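Local coordinates for putative transcriptional regulator, IclR family (Arthrobacter aurescens, PDB 3OBF), which probably regulates transcription by binding DNA, the fragment here being its C-terminal IclR-type domain, which belongs to the GAF clan, at residues S42-A50 and L140-V148; S62-S70 and G133-I141. One frame throughout, in Å; residues are numbered along the deposited sequence.

Contact 1 of 2, residues S42-A50 and L140-V148; sequences SRHQVKHLA and LIPAPKFRV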
ATOM      1  N   SER A  42      10.972 -10.752   4.359  1.00 32.09           N
ATOM      2  CA  SER A  42      10.577 -12.139   4.141  1.00 34.53           C
ATOM      3  C   SER A  42      11.656 -13.098   4.670  1.00 36.66           C
ATOM      4  O   SER A  42      12.847 -12.813   4.556  1.00 36.19           O
ATOM      5  CB  SER A  42      10.401 -12.380   2.638  1.00 34.23           C
ATOM      6  OG  SER A  42      10.109 -13.737   2.365  1.00 35.19           O
ATOM      7  N   ARG A  43      11.242 -14.228   5.240  1.00 39.14           N
ATOM      8  CA  ARG A  43      12.194 -15.252   5.717  1.00 41.93           C
ATOM      9  C   ARG A  43      12.828 -15.972   4.527  1.00 44.40           C
ATOM     10  O   ARG A  43      13.735 -16.777   4.690  1.00 44.33           O
ATOM     11  CB  ARG A  43      11.512 -16.298   6.614  1.00 41.58           C
ATOM     12  CG  ARG A  43      10.500 -17.135   5.854  1.00 42.32           C
ATOM     13  CD  ARG A  43       9.802 -18.168   6.708  1.00 45.82           C
ATOM     14  NE  ARG A  43       8.851 -18.907   5.888  1.00 48.77           N
ATOM     15  CZ  ARG A  43       9.184 -19.934   5.105  1.00 51.69           C
ATOM     16  NH1 ARG A  43      10.449 -20.374   5.061  1.00 52.82           N
ATOM     17  NH2 ARG A  43       8.252 -20.531   4.372  1.00 52.43           N
ATOM     18  N   HIS A  44      12.316 -15.712   3.334  1.00 47.35           N
ATOM     19  CA  HIS A  44      12.949 -16.240   2.142  1.00 50.39           C
ATOM     20  C   HIS A  44      12.846 -15.282   0.979  1.00 51.93           C
ATOM     21  O   HIS A  44      12.302 -15.638  -0.072  1.00 52.82           O
ATOM     22  CB  HIS A  44      12.462 -17.667   1.785  1.00 51.40           C
ATOM     23  CG  HIS A  44      10.974 -17.824   1.614  1.00 52.55           C
ATOM     24  ND1 HIS A  44      10.049 -16.903   2.053  1.00 53.55           N
ATOM     25  CD2 HIS A  44      10.256 -18.850   1.100  1.00 54.85           C
ATOM     26  CE1 HIS A  44       8.829 -17.336   1.792  1.00 54.27           C
ATOM     27  NE2 HIS A  44       8.930 -18.516   1.211  1.00 55.80           N
ATOM     28  N   GLN A  45      13.361 -14.063   1.156  1.00 53.12           N
ATOM     29  CA  GLN A  45      13.361 -13.109   0.042  1.00 54.42           C
ATOM     30  C   GLN A  45      14.408 -13.484  -0.996  1.00 56.51           C
ATOM     31  O   GLN A  45      15.461 -14.051  -0.675  1.00 56.84           O
ATOM     32  CB  GLN A  45      13.523 -11.652   0.477  1.00 53.84           C
ATOM     33  CG  GLN A  45      14.357 -11.400   1.697  1.00 52.70           C
ATOM     34  CD  GLN A  45      14.808  -9.954   1.783  1.00 50.25           C
ATOM     35  OE1 GLN A  45      14.025  -9.023   1.587  1.00 49.44           O
ATOM     36  NE2 GLN A  45      16.085  -9.760   2.068  1.00 50.33           N
ATOM     37  N   VAL A  46      14.088 -13.221  -2.252  1.00 58.19           N
ATOM     38  CA  VAL A  46      15.084 -13.355  -3.288  1.00 59.94           C
ATOM     39  C   VAL A  46      15.549 -11.933  -3.572  1.00 59.34           C
ATOM     40  O   VAL A  46      16.564 -11.498  -3.029  1.00 59.63           O
ATOM     41  CB  VAL A  46      14.580 -14.167  -4.512  1.00 60.79           C
ATOM     42  CG1 VAL A  46      14.438 -15.611  -4.111  1.00 61.60           C
ATOM     43  CG2 VAL A  46      13.245 -13.634  -5.041  1.00 61.18           C
ATOM     44  N   LYS A  47      14.782 -11.186  -4.352  1.00 58.39           N
ATOM     45  CA  LYS A  47      15.026  -9.757  -4.446  1.00 56.61           C
ATOM     46  C   LYS A  47      14.456  -9.065  -3.198  1.00 53.65           C
ATOM     47  O   LYS A  47      13.399  -9.453  -2.689  1.00 52.97           O
ATOM     48  CB  LYS A  47      14.492  -9.194  -5.774  1.00 57.60           C
ATOM     49  CG  LYS A  47      15.352  -9.622  -7.005  1.00 60.19           C
ATOM     50  CD  LYS A  47      16.692  -8.854  -7.048  1.00 63.74           C
ATOM     51  CE  LYS A  47      17.565  -9.226  -8.252  1.00 66.48           C
ATOM     52  NZ  LYS A  47      18.464 -10.389  -7.999  1.00 66.99           N
ATOM     53  N   HIS A  48      15.203  -8.086  -2.689  1.00 50.61           N
ATOM     54  CA  HIS A  48      14.865  -7.375  -1.475  1.00 47.95           C
ATOM     55  C   HIS A  48      13.771  -6.362  -1.829  1.00 45.23           C
ATOM     56  O   HIS A  48      14.029  -5.348  -2.476  1.00 44.92           O
ATOM     57  CB  HIS A  48      16.093  -6.648  -0.919  1.00 48.64           C
ATOM     58  CG  HIS A  48      17.169  -7.555  -0.390  1.00 51.64           C
ATOM     59  ND1 HIS A  48      17.638  -8.659  -1.079  1.00 53.47           N
ATOM     60  CD2 HIS A  48      17.894  -7.496   0.755  1.00 52.98           C
ATOM     61  CE1 HIS A  48      18.586  -9.251  -0.373  1.00 54.75           C
ATOM     62  NE2 HIS A  48      18.761  -8.565   0.745  1.00 54.87           N
ATOM     63  N   LEU A  49      12.542  -6.664  -1.445  1.00 42.02           N
ATOM     64  CA  LEU A  49      11.414  -5.800  -1.808  1.00 38.99           C
ATOM     65  C   LEU A  49      11.140  -4.814  -0.692  1.00 36.84           C
ATOM     66  O   LEU A  49      11.424  -5.100   0.489  1.00 36.52           O
ATOM     67  CB  LEU A  49      10.167  -6.621  -2.156  1.00 38.95           C
ATOM     68  CG  LEU A  49      10.295  -7.677  -3.281  1.00 39.78           C
ATOM     69  CD1 LEU A  49       9.073  -8.582  -3.328  1.00 37.85           C
ATOM     70  CD2 LEU A  49      10.556  -7.031  -4.657  1.00 41.12           C
ATOM     71  N   ALA A  50      10.590  -3.655  -1.066  1.00 34.40           N
ATOM     72  CA  ALA A  50      10.278  -2.576  -0.118  1.00 31.99           C
ATOM     73  C   ALA A  50      11.387  -2.355   0.911  1.00 30.44           C
ATOM     74  O   ALA A  50      11.112  -2.357   2.120  1.00 29.98           O
ATOM     75  CB  ALA A  50       8.908  -2.834   0.584  1.00 31.27           C
ATOM     76  N   LEU A 140       2.030  -2.369   3.658  1.00 23.48           N
ATOM     77  CA  LEU A 140       2.285  -3.000   2.373  1.00 23.74           C
ATOM     78  C   LEU A 140       2.840  -4.423   2.577  1.00 23.98           C
ATOM     79  O   LEU A 140       3.709  -4.638   3.429  1.00 22.76           O
ATOM     80  CB  LEU A 140       3.284  -2.156   1.560  1.00 24.35           C
ATOM     81  CG  LEU A 140       3.954  -2.717   0.278  1.00 25.25           C
ATOM     82  CD1 LEU A 140       2.933  -2.949  -0.834  1.00 25.58           C
ATOM     83  CD2 LEU A 140       5.154  -1.828  -0.237  1.00 25.32           C
ATOM     84  N   ILE A 141       2.317  -5.380   1.801  1.00 24.35           N
ATOM     85  CA  ILE A 141       2.924  -6.683   1.672  1.00 24.58           C
ATOM     86  C   ILE A 141       3.364  -6.810   0.217  1.00 26.11           C
ATOM     87  O   ILE A 141       2.526  -7.015  -0.675  1.00 26.55           O
ATOM     88  CB  ILE A 141       1.971  -7.878   2.059  1.00 25.08           C
ATOM     89  CG1 ILE A 141       1.422  -7.744   3.499  1.00 23.59           C
ATOM     90  CG2 ILE A 141       2.733  -9.230   1.889  1.00 23.75           C
ATOM     91  CD1 ILE A 141       0.380  -8.835   3.878  1.00 24.70           C
ATOM     92  N   PRO A 142       4.670  -6.645  -0.046  1.00 26.95           N
ATOM     93  CA  PRO A 142       5.167  -6.988  -1.389  1.00 28.19           C
ATOM     94  C   PRO A 142       5.637  -8.445  -1.443  1.00 29.76           C
ATOM     95  O   PRO A 142       6.081  -8.967  -0.436  1.00 30.91           O
ATOM     96  CB  PRO A 142       6.344  -6.047  -1.553  1.00 28.04           C
ATOM     97  CG  PRO A 142       6.915  -5.892  -0.037  1.00 27.51           C
ATOM     98  CD  PRO A 142       5.745  -6.202   0.869  1.00 26.76           C
ATOM     99  N   ALA A 143       5.537  -9.104  -2.590  1.00 32.20           N
ATOM    100  CA  ALA A 143       5.967 -10.506  -2.725  1.00 34.33           C
ATOM    101  C   ALA A 143       6.378 -10.823  -4.189  1.00 36.71           C
ATOM    102  O   ALA A 143       5.945 -10.124  -5.118  1.00 36.61           O
ATOM    103  CB  ALA A 143       4.857 -11.447  -2.254  1.00 33.36           C
ATOM    104  N   PRO A 144       7.231 -11.848  -4.398  1.00 38.91           N
ATOM    105  CA  PRO A 144       7.527 -12.174  -5.819  1.00 41.16           C
ATOM    106  C   PRO A 144       6.348 -12.878  -6.496  1.00 43.26           C
ATOM    107  O   PRO A 144       5.725 -13.771  -5.885  1.00 42.52           O
ATOM    108  CB  PRO A 144       8.752 -13.090  -5.748  1.00 41.49           C
ATOM    109  CG  PRO A 144       8.942 -13.441  -4.276  1.00 40.62           C
ATOM    110  CD  PRO A 144       8.181 -12.461  -3.447  1.00 38.84           C
ATOM    111  N   LYS A 145       6.029 -12.449  -7.727  1.00 45.57           N
ATOM    112  CA  LYS A 145       4.887 -12.999  -8.455  1.00 48.41           C
ATOM    113  C   LYS A 145       4.928 -14.517  -8.602  1.00 49.89           C
ATOM    114  O   LYS A 145       3.898 -15.161  -8.454  1.00 49.42           O
ATOM    115  CB  LYS A 145       4.673 -12.339  -9.824  1.00 48.95           C
ATOM    116  CG  LYS A 145       3.285 -12.650 -10.429  1.00 50.38           C
ATOM    117  CD  LYS A 145       2.788 -11.533 -11.363  1.00 52.20           C
ATOM    118  CE  LYS A 145       1.615 -11.985 -12.222  1.00 54.82           C
ATOM    119  NZ  LYS A 145       1.674 -11.419 -13.625  1.00 57.05           N
ATOM    120  N   PHE A 146       6.112 -15.086  -8.852  1.00 51.67           N
ATOM    121  CA  PHE A 146       6.195 -16.529  -9.093  1.00 53.76           C
ATOM    122  C   PHE A 146       5.502 -17.392  -8.014  1.00 53.70           C
ATOM    123  O   PHE A 146       4.931 -18.432  -8.332  1.00 53.57           O
ATOM    124  CB  PHE A 146       7.640 -17.003  -9.364  1.00 54.82           C
ATOM    125  CG  PHE A 146       8.540 -16.968  -8.157  1.00 57.27           C
ATOM    126  CD1 PHE A 146       8.513 -18.005  -7.213  1.00 58.84           C
ATOM    127  CD2 PHE A 146       9.429 -15.910  -7.963  1.00 58.35           C
ATOM    128  CE1 PHE A 146       9.339 -17.976  -6.084  1.00 58.99           C
ATOM    129  CE2 PHE A 146      10.262 -15.884  -6.845  1.00 59.12           C
ATOM    130  CZ  PHE A 146      10.214 -16.915  -5.903  1.00 59.04           C
ATOM    131  N   ARG A 147       5.519 -16.953  -6.753  1.00 53.12           N
ATOM    132  CA  ARG A 147       5.000 -17.816  -5.693  1.00 52.59           C
ATOM    133  C   ARG A 147       3.631 -17.408  -5.202  1.00 52.00           C
ATOM    134  O   ARG A 147       3.084 -18.020  -4.290  1.00 52.37           O
ATOM    135  CB  ARG A 147       6.007 -17.985  -4.535  1.00 52.62           C
ATOM    136  CG  ARG A 147       6.569 -16.708  -3.912  1.00 51.07           C
ATOM    137  CD  ARG A 147       7.316 -17.054  -2.612  1.00 49.81           C
ATOM    138  NE  ARG A 147       7.643 -15.872  -1.802  1.00 47.17           N
ATOM    139  CZ  ARG A 147       8.880 -15.526  -1.444  1.00 46.12           C
ATOM    140  NH1 ARG A 147       9.917 -16.284  -1.819  1.00 43.97           N
ATOM    141  NH2 ARG A 147       9.084 -14.426  -0.710  1.00 44.48           N
ATOM    142  N   VAL A 148       3.073 -16.384  -5.823  1.00 51.55           N
ATOM    143  CA  VAL A 148       1.796 -15.828  -5.389  1.00 51.79           C
ATOM    144  C   VAL A 148       0.820 -15.888  -6.537  1.00 52.64           C
ATOM    145  O   VAL A 148       1.013 -15.245  -7.566  1.00 53.16           O
ATOM    146  CB  VAL A 148       1.893 -14.337  -4.897  1.00 51.17           C
ATOM    147  CG1 VAL A 148       0.536 -13.846  -4.440  1.00 50.92           C
ATOM    148  CG2 VAL A 148       2.891 -14.183  -3.758  1.00 50.32           C
TER
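In this GAF-clan domain the loop that follows strand 34-40 folds back along the end of strand 135-144, and the two meet through Leu-49, Pro-142, His-44 and Arg-147. On the apolar side Leu-49 sits astride the prolines of the strand. Its CB packs on Pro-142 CB at 3.9 Å, and its CD1 methyl reaches over the backbone to lie 3.6 Å from Ala-143 C. Next to it the methyl of Ala-50 rests 3.7 Å from Pro-142 CG. The polar side belongs to Arg-147, just past the strand in a short 3-10 turn. Its CG takes the crowded position between backbone N and carbonyl carbon (chi1 53°), and from there the chain runs extended toward the loop. The guanidinium stacks flat on the His-44 ring, planes 8° apart, while Pro-144 CG covers its opposite face; Glu-22 forms a salt bridge to NH2. Ser-42 begins an ST turn, its OG accepting from His-44 N; the same OG bonds to Gly-21 O and accepts from His-44 ND1, which helps to hold the imidazole's rotation. Finally, Arg-147 NH1 donates to His-44 O at 3.0 Å, with an N-H...O angle of 151°.

Contact 2 of 2, residues S62-S70 and G133-I141; sequences SSVQVFLAS and GNMVASVLI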
ATOM      1  N   SER A  62       0.496  -0.722  -5.149  0.50 29.66           N
ATOM      2  CA  SER A  62      -0.564  -0.869  -4.148  0.50 29.24           C
ATOM      3  C   SER A  62      -0.579   0.269  -3.150  0.50 27.97           C
ATOM      4  O   SER A  62      -1.618   0.866  -2.867  0.50 27.70           O
ATOM      5  CB  SER A  62      -0.383  -2.181  -3.389  0.50 29.38           C
ATOM      6  OG  SER A  62      -0.789  -3.255  -4.201  0.50 32.05           O
ATOM      7  N   SER A  63       0.601   0.520  -2.604  0.50 26.70           N
ATOM      8  CA  SER A  63       0.861   1.583  -1.659  0.50 26.09           C
ATOM      9  C   SER A  63       0.393   2.951  -2.182  0.50 25.42           C
ATOM     10  O   SER A  63      -0.193   3.769  -1.450  0.50 25.28           O
ATOM     11  CB  SER A  63       2.374   1.596  -1.444  0.50 26.34           C
ATOM     12  OG  SER A  63       2.759   2.487  -0.448  0.50 27.94           O
ATOM     13  N   VAL A  64       0.661   3.183  -3.459  1.00 23.96           N
ATOM     14  CA  VAL A  64       0.374   4.446  -4.112  1.00 24.54           C
ATOM     15  C   VAL A  64      -1.151   4.558  -4.287  1.00 25.53           C
ATOM     16  O   VAL A  64      -1.722   5.626  -4.029  1.00 26.03           O
ATOM     17  CB  VAL A  64       1.132   4.568  -5.449  1.00 24.68           C
ATOM     18  CG1 VAL A  64       0.648   5.798  -6.260  1.00 25.05           C
ATOM     19  CG2 VAL A  64       2.629   4.687  -5.169  1.00 23.45           C
ATOM     20  N   GLN A  65      -1.802   3.444  -4.664  1.00 25.16           N
ATOM     21  CA  GLN A  65      -3.268   3.420  -4.815  1.00 25.07           C
ATOM     22  C   GLN A  65      -3.949   3.830  -3.516  1.00 25.28           C
ATOM     23  O   GLN A  65      -4.871   4.675  -3.524  1.00 25.66           O
ATOM     24  CB  GLN A  65      -3.775   2.035  -5.214  1.00 24.94           C
ATOM     25  CG  GLN A  65      -3.479   1.621  -6.674  1.00 26.99           C
ATOM     26  CD  GLN A  65      -3.928   0.186  -6.970  1.00 28.86           C
ATOM     27  OE1 GLN A  65      -5.132  -0.134  -6.903  1.00 30.10           O
ATOM     28  NE2 GLN A  65      -2.969  -0.686  -7.290  1.00 26.51           N
ATOM     29  N   VAL A  66      -3.500   3.230  -2.408  1.00 24.55           N
ATOM     30  CA  VAL A  66      -4.074   3.498  -1.073  1.00 24.38           C
ATOM     31  C   VAL A  66      -4.006   5.003  -0.744  1.00 24.39           C
ATOM     32  O   VAL A  66      -5.020   5.619  -0.375  1.00 24.12           O
ATOM     33  CB  VAL A  66      -3.328   2.671  -0.022  1.00 24.22           C
ATOM     34  CG1 VAL A  66      -3.643   3.124   1.380  1.00 23.51           C
ATOM     35  CG2 VAL A  66      -3.666   1.232  -0.204  1.00 25.33           C
ATOM     36  N   PHE A  67      -2.824   5.598  -0.893  1.00 23.12           N
ATOM     37  CA  PHE A  67      -2.709   7.020  -0.626  1.00 23.93           C
ATOM     38  C   PHE A  67      -3.510   7.914  -1.580  1.00 24.81           C
ATOM     39  O   PHE A  67      -4.089   8.910  -1.164  1.00 26.54           O
ATOM     40  CB  PHE A  67      -1.239   7.464  -0.586  1.00 22.56           C
ATOM     41  CG  PHE A  67      -0.492   6.905   0.564  1.00 21.86           C
ATOM     42  CD1 PHE A  67      -0.914   7.154   1.874  1.00 20.60           C
ATOM     43  CD2 PHE A  67       0.630   6.114   0.355  1.00 21.47           C
ATOM     44  CE1 PHE A  67      -0.228   6.624   2.970  1.00 19.88           C
ATOM     45  CE2 PHE A  67       1.337   5.582   1.462  1.00 22.81           C
ATOM     46  CZ  PHE A  67       0.907   5.854   2.770  1.00 19.29           C
ATOM     47  N   LEU A  68      -3.541   7.588  -2.857  1.00 25.57           N
ATOM     48  CA  LEU A  68      -4.314   8.408  -3.780  1.00 26.37           C
ATOM     49  C   LEU A  68      -5.835   8.344  -3.497  1.00 28.00           C
ATOM     50  O   LEU A  68      -6.569   9.283  -3.813  1.00 28.55           O
ATOM     51  CB  LEU A  68      -3.967   8.040  -5.219  1.00 25.54           C
ATOM     52  CG  LEU A  68      -2.557   8.433  -5.699  1.00 23.67           C
ATOM     53  CD1 LEU A  68      -2.356   8.002  -7.143  1.00 25.91           C
ATOM     54  CD2 LEU A  68      -2.339   9.913  -5.605  1.00 23.31           C
ATOM     55  N   ALA A  69      -6.302   7.250  -2.892  1.00 28.83           N
ATOM     56  CA  ALA A  69      -7.680   7.189  -2.387  1.00 31.02           C
ATOM     57  C   ALA A  69      -7.973   8.263  -1.335  1.00 32.47           C
ATOM     58  O   ALA A  69      -9.116   8.689  -1.179  1.00 33.56           O
ATOM     59  CB  ALA A  69      -8.019   5.785  -1.853  1.00 30.64           C
ATOM     60  N   SER A  70      -6.940   8.734  -0.642  1.00 32.81           N
ATOM     61  CA  SER A  70      -7.123   9.803   0.346  1.00 34.13           C
ATOM     62  C   SER A  70      -7.114  11.203  -0.267  1.00 34.25           C
ATOM     63  O   SER A  70      -7.469  12.163   0.420  1.00 34.96           O
ATOM     64  CB  SER A  70      -6.050   9.749   1.442  1.00 34.56           C
ATOM     65  OG  SER A  70      -4.824  10.290   0.962  1.00 35.80           O
ATOM     66  N   GLY A 133      -9.305  10.467  11.813  1.00 36.72           N
ATOM     67  CA  GLY A 133      -9.764   9.857  10.578  1.00 34.94           C
ATOM     68  C   GLY A 133      -8.901  10.229   9.383  1.00 33.28           C
ATOM     69  O   GLY A 133      -9.254   9.921   8.251  1.00 31.75           O
ATOM     70  N   ASN A 134      -7.771  10.896   9.642  1.00 32.24           N
ATOM     71  CA  ASN A 134      -6.803  11.169   8.597  1.00 31.35           C
ATOM     72  C   ASN A 134      -6.109   9.879   8.271  1.00 30.35           C
ATOM     73  O   ASN A 134      -5.716   9.111   9.176  1.00 29.84           O
ATOM     74  CB  ASN A 134      -5.741  12.195   9.023  1.00 31.59           C
ATOM     75  CG  ASN A 134      -6.330  13.524   9.425  1.00 32.53           C
ATOM     76  OD1 ASN A 134      -7.213  14.061   8.747  1.00 33.27           O
ATOM     77  ND2 ASN A 134      -5.855  14.065  10.558  1.00 31.21           N
HETATM   78  N   MSE A 135      -5.942   9.628   6.988  1.00 29.59           N
HETATM   79  CA  MSE A 135      -5.110   8.528   6.591  1.00 29.39           C
HETATM   80  C   MSE A 135      -3.654   8.931   6.822  1.00 29.11           C
HETATM   81  O   MSE A 135      -3.201   9.916   6.276  1.00 29.85           O
HETATM   82  CB  MSE A 135      -5.342   8.147   5.128  1.00 29.15           C
HETATM   83  CG  MSE A 135      -4.619   6.799   4.775  1.00 29.67           C
HETATM   84 SE   MSE A 135      -4.647   6.542   2.869  1.00 36.46          SE
HETATM   85  CE  MSE A 135      -6.596   6.343   2.598  1.00 33.04           C
ATOM     86  N   VAL A 136      -2.916   8.156   7.604  1.00 28.61           N
ATOM     87  CA  VAL A 136      -1.565   8.576   8.007  1.00 28.38           C
ATOM     88  C   VAL A 136      -0.448   7.683   7.517  1.00 27.69           C
ATOM     89  O   VAL A 136       0.711   8.064   7.543  1.00 27.70           O
ATOM     90  CB  VAL A 136      -1.445   8.760   9.554  1.00 28.97           C
ATOM     91  CG1 VAL A 136      -2.352   9.915   9.987  1.00 28.32           C
ATOM     92  CG2 VAL A 136      -1.773   7.477  10.282  1.00 26.91           C
ATOM     93  N   ALA A 137      -0.799   6.496   7.035  1.00 26.72           N
ATOM     94  CA  ALA A 137       0.204   5.552   6.606  1.00 25.44           C
ATOM     95  C   ALA A 137      -0.520   4.448   5.891  1.00 25.05           C
ATOM     96  O   ALA A 137      -1.748   4.431   5.840  1.00 25.63           O
ATOM     97  CB  ALA A 137       0.977   4.995   7.819  1.00 24.91           C
ATOM     98  N   SER A 138       0.230   3.512   5.344  1.00 24.56           N
ATOM     99  CA  SER A 138      -0.366   2.280   4.932  1.00 24.66           C
ATOM    100  C   SER A 138       0.542   1.102   5.184  1.00 24.25           C
ATOM    101  O   SER A 138       1.752   1.248   5.274  1.00 25.31           O
ATOM    102  CB  SER A 138      -0.834   2.356   3.481  1.00 24.79           C
ATOM    103  OG  SER A 138       0.141   1.952   2.602  1.00 28.33           O
ATOM    104  N   VAL A 139      -0.054  -0.074   5.328  1.00 24.15           N
ATOM    105  CA  VAL A 139       0.730  -1.301   5.432  1.00 23.94           C
ATOM    106  C   VAL A 139       0.820  -1.963   4.049  1.00 23.90           C
ATOM    107  O   VAL A 139      -0.198  -2.069   3.351  1.00 23.52           O
ATOM    108  CB  VAL A 139       0.092  -2.250   6.454  1.00 24.21           C
ATOM    109  CG1 VAL A 139       0.848  -3.644   6.473  1.00 23.99           C
ATOM    110  CG2 VAL A 139       0.063  -1.566   7.860  1.00 23.51           C
ATOM    111  N   LEU A 140       2.030  -2.369   3.658  1.00 23.48           N
ATOM    112  CA  LEU A 140       2.285  -3.000   2.373  1.00 23.74           C
ATOM    113  C   LEU A 140       2.840  -4.423   2.577  1.00 23.98           C
ATOM    114  O   LEU A 140       3.709  -4.638   3.429  1.00 22.76           O
ATOM    115  CB  LEU A 140       3.284  -2.156   1.560  1.00 24.35           C
ATOM    116  CG  LEU A 140       3.954  -2.717   0.278  1.00 25.25           C
ATOM    117  CD1 LEU A 140       2.933  -2.949  -0.834  1.00 25.58           C
ATOM    118  CD2 LEU A 140       5.154  -1.828  -0.237  1.00 25.32           C
ATOM    119  N   ILE A 141       2.317  -5.380   1.801  1.00 24.35           N
ATOM    120  CA  ILE A 141       2.924  -6.683   1.672  1.00 24.58           C
ATOM    121  C   ILE A 141       3.364  -6.810   0.217  1.00 26.11           C
ATOM    122  O   ILE A 141       2.526  -7.015  -0.675  1.00 26.55           O
ATOM    123  CB  ILE A 141       1.971  -7.878   2.059  1.00 25.08           C
ATOM    124  CG1 ILE A 141       1.422  -7.744   3.499  1.00 23.59           C
ATOM    125  CG2 ILE A 141       2.733  -9.230   1.889  1.00 23.75           C
ATOM    126  CD1 ILE A 141       0.380  -8.835   3.878  1.00 24.70           C
TER
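Helix 62-69 lies on one face of the antiparallel sheet, and Val-66 and Phe-67 pack on strand 135-141, running nearly antiparallel to it (155°) with the axes 8.8 Å apart. The tight part is formed by these two residues with Met-135 and Ser-138. Val-66 CG1 presses on Ser-138 CB at 3.6 Å, and the Phe-67 ring comes down beside it with its far end at the strand backbone: CZ is 3.5 Å from Ser-138 N, and Ala-137 CA lies in the ring plane at the edge. Phe-67 has CG anti to its carbonyl carbon (chi1 -67°), a turn that carries the ring down to the strand although the CB itself does not point there. Trp-29, on neighbouring strand 24-29, meets the same ring. Met-135, a selenomethionine here, buries the most surface; its SE lies 3.4 Å from Val-66 O and obliquely to the Phe-67 ring, 5.0 Å from the centroid, a Met-aromatic contact. A serine in place of Phe-67 would probably open a gap above Ala-137 and Ser-138 and leave the selenium without its aromatic neighbour.

Both ends are looser. At the solvent-exposed rim Met-135 CE reaches Ser-70 CB (3.6 Å), and Ser-70 OG turns back to donate to Phe-67 O. Val-136 and Ala-137 both face Val-128 in a classic beta bulge just past Met-135. At the other end Ser-62 CB stands 4.3 Å from Leu-140 CD1.

No hydrogen bond crosses between these two segments, and the buried Ser-138 OG has no modelled partner. Ser-62 OG bonds instead to Gly-123 O and Ser-63 OG to Ser-34 OG, so between helix and strand themselves the hold is one of apolar contact and shape.

From the N terminus the chain runs through helix 3-20 and strands 24-29 and 34-40 into loop 42-50, then into helix 62-69, and much later returns along strand 135-144. Contact 2 closes the inner loop, joining 62-70 to 133-141 across the 62 residues between them, which include helices 73-82 and 92-108 and strands 111-114 and 121-129. Contact 1 closes the outer one, from 42-50 to 140-148, so the two nest rather than cross. Both use strand 135-144, sharing Leu-140 and Ile-141, yet their centres are about 19 Å apart. Contact 2 joins the strand's earlier part to a helix near the domain centre; contact 1 joins its far end to a peripheral loop.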